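PDB 5INW: putative angiotensinogen from Lampetra fluviatilis, which inhibits thrombin as a heparin-binding serpin, heparin promoting the inhibition through a template mechanism. Local coordinates for the interface of chains A and B. Coordinates in Å, arbitrary orientation; residue numbers count along the deposited sequence, not the author numbering. Chains: chain A, Putative angiotensinogen; chain B, C-terminal peptide of Putative angiotensinogen.

The interface of chains A and B. Residues chain A 105, 107, 308, 350, 352, 354, 399; chain B 12, 14, 30, 33.
A:Phe352 and B:Val30 meet tip to tip at the middle of this apolar interface. The far end of the ring does the touching: CZ of A:Phe352 lies 4.0 Å from the methyl CG2 of B:Val30. The second methyl, CG1, stands over one face of the ring, toward its rim. CG of A:Phe352 sits between its own backbone N and carbonyl carbon (chi1 59°), and the ring runs from there toward the valine. Near the root of the same side chain, B:Pro33 crosses at a slant. Its CB is 3.6 Å from CB of A:Phe352. A:Ile354 adds its CG2 methyl, 4.0 Å from CA of B:Pro33. B:Val30 and B:Pro33 thus hold one side chain at its two ends. An alanine in place of A:Phe352 would probably open a gap beside B:Val30 and leave its two methyls without the ring they pack on.

A second close patch joins A:Met308 and B:Val14. With the chain bent at chi3 (-81°), CE of A:Met308 lies 3.6 Å from CG2 of B:Val14; the sulfur approach is doubtful. Packing is looser elsewhere. CZ of B:Phe12 comes to 4.3 Å from CZ of A:Phe352. CD2 of A:Leu399 is likewise 4.3 Å from CG2 of B:Val30. CB of A:Pro350 stays 4.4 Å from CG of B:Pro33. A:Asn105, in a loop, touches CA of B:Val30 with its amide oxygen OD1 at 3.7 Å, but hides little surface.

Chain B is the C-terminal peptide of the reaction-loop-cleaved serpin. Its strands 12-18 and 24-30 face chain A strands 306-313, 345-350, 352-359 and 389-401. In serpins this C-terminal segment supplies strands of beta-sheet B, and the patch probably lies in the hydrophobic core against that sheet. The cleaved peptide remains built into the serpin body, and this contact probably helps to hold it there.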
loop_
_atom_site.group_PDB
_atom_site.type_symbol
_atom_site.label_atom_id
_atom_site.label_comp_id
_atom_site.label_asym_id
_atom_site.label_seq_id
_atom_site.Cartn_x
_atom_site.Cartn_y
_atom_site.Cartn_z
ATOM N N ASN A 105 -4.568 -12.243 -7.188
ATOM C CA ASN A 105 -4.839 -11.036 -6.365
ATOM C C ASN A 105 -3.629 -10.074 -6.313
ATOM O O ASN A 105 -2.478 -10.494 -6.267
ATOM C CB ASN A 105 -5.235 -11.449 -4.959
ATOM C CG ASN A 105 -6.491 -12.322 -4.949
ATOM O OD1 ASN A 105 -7.363 -12.128 -5.774
ATOM N ND2 ASN A 105 -6.584 -13.268 -4.017
ATOM N N PHE A 107 -2.368 -6.541 -4.362
ATOM C CA PHE A 107 -2.621 -5.706 -3.175
ATOM C C PHE A 107 -1.363 -5.157 -2.540
ATOM O O PHE A 107 -0.469 -5.892 -2.174
ATOM C CB PHE A 107 -3.406 -6.464 -2.126
ATOM C CG PHE A 107 -4.129 -5.557 -1.203
ATOM C CD1 PHE A 107 -5.102 -4.715 -1.687
ATOM C CD2 PHE A 107 -3.836 -5.522 0.160
ATOM C CE1 PHE A 107 -5.784 -3.862 -0.839
ATOM C CE2 PHE A 107 -4.483 -4.643 1.002
ATOM C CZ PHE A 107 -5.466 -3.817 0.505
ATOM N N MET A 308 -13.744 2.933 0.083
ATOM C CA MET A 308 -13.240 2.009 -0.896
ATOM C C MET A 308 -13.994 2.230 -2.188
ATOM O O MET A 308 -15.205 2.177 -2.219
ATOM C CB MET A 308 -13.416 0.565 -0.451
ATOM C CG MET A 308 -12.840 -0.469 -1.424
ATOM S SD MET A 308 -13.259 -2.183 -0.968
ATOM C CE MET A 308 -12.038 -2.505 0.286
ATOM N N PRO A 350 -18.391 -9.854 -1.936
ATOM C CA PRO A 350 -17.704 -10.938 -1.221
ATOM C C PRO A 350 -17.113 -10.538 0.134
ATOM O O PRO A 350 -16.741 -9.391 0.326
ATOM C CB PRO A 350 -16.593 -11.339 -2.183
ATOM C CG PRO A 350 -17.126 -11.016 -3.535
ATOM C CD PRO A 350 -17.966 -9.786 -3.349
ATOM N N PHE A 352 -14.049 -11.895 2.563
ATOM C CA PHE A 352 -12.825 -12.610 2.258
ATOM C C PHE A 352 -11.657 -12.012 2.980
ATOM O O PHE A 352 -11.720 -10.862 3.403
ATOM C CB PHE A 352 -12.530 -12.541 0.765
ATOM C CG PHE A 352 -12.377 -11.137 0.233
ATOM C CD1 PHE A 352 -13.481 -10.410 -0.146
ATOM C CD2 PHE A 352 -11.135 -10.539 0.112
ATOM C CE1 PHE A 352 -13.346 -9.110 -0.628
ATOM C CE2 PHE A 352 -10.998 -9.243 -0.370
ATOM C CZ PHE A 352 -12.109 -8.532 -0.750
ATOM N N ILE A 354 -7.615 -11.983 1.911
ATOM C CA ILE A 354 -6.526 -12.334 1.004
ATOM C C ILE A 354 -5.216 -11.672 1.415
ATOM O O ILE A 354 -5.241 -10.582 1.969
ATOM C CB ILE A 354 -6.833 -11.946 -0.450
ATOM C CG1 ILE A 354 -6.957 -10.427 -0.658
ATOM C CG2 ILE A 354 -8.080 -12.658 -0.938
ATOM C CD1 ILE A 354 -6.534 -9.988 -2.040
ATOM N N LEU A 399 -5.767 -7.913 3.111
ATOM C CA LEU A 399 -7.053 -7.240 2.974
ATOM C C LEU A 399 -8.123 -8.154 3.526
ATOM O O LEU A 399 -8.208 -9.278 3.118
ATOM C CB LEU A 399 -7.351 -6.869 1.506
ATOM C CG LEU A 399 -8.721 -6.203 1.285
ATOM C CD1 LEU A 399 -8.870 -4.926 2.120
ATOM C CD2 LEU A 399 -8.965 -5.915 -0.193
ATOM N N PHE B 12 -12.488 -7.600 -9.662
ATOM C CA PHE B 12 -12.653 -6.165 -9.523
ATOM C C PHE B 12 -11.403 -5.458 -9.005
ATOM O O PHE B 12 -10.609 -6.021 -8.278
ATOM C CB PHE B 12 -13.832 -5.868 -8.630
ATOM C CG PHE B 12 -13.651 -6.284 -7.221
ATOM C CD1 PHE B 12 -13.232 -5.381 -6.265
ATOM C CD2 PHE B 12 -13.962 -7.565 -6.823
ATOM C CE1 PHE B 12 -13.122 -5.766 -4.938
ATOM C CE2 PHE B 12 -13.860 -7.957 -5.495
ATOM C CZ PHE B 12 -13.439 -7.071 -4.558
ATOM N N VAL B 14 -9.805 -2.453 -6.659
ATOM C CA VAL B 14 -10.155 -1.996 -5.330
ATOM C C VAL B 14 -9.150 -0.896 -4.951
ATOM O O VAL B 14 -7.998 -1.003 -5.274
ATOM C CB VAL B 14 -10.199 -3.204 -4.365
ATOM C CG1 VAL B 14 -8.823 -3.567 -3.875
ATOM C CG2 VAL B 14 -11.103 -2.944 -3.206
ATOM N N VAL B 30 -8.950 -7.783 -6.720
ATOM C CA VAL B 30 -9.389 -9.025 -6.129
ATOM C C VAL B 30 -9.979 -9.908 -7.220
ATOM O O VAL B 30 -10.997 -9.544 -7.818
ATOM C CB VAL B 30 -10.425 -8.788 -5.037
ATOM C CG1 VAL B 30 -10.840 -10.118 -4.452
ATOM C CG2 VAL B 30 -9.841 -7.902 -3.952
ATOM N N PRO B 33 -11.022 -14.565 -3.887
ATOM C CA PRO B 33 -11.245 -14.595 -2.439
ATOM C C PRO B 33 -10.852 -15.924 -1.757
ATOM O O PRO B 33 -10.698 -16.951 -2.425
ATOM C CB PRO B 33 -12.746 -14.436 -2.337
ATOM C CG PRO B 33 -13.143 -13.663 -3.541
ATOM C CD PRO B 33 -12.193 -14.041 -4.619
#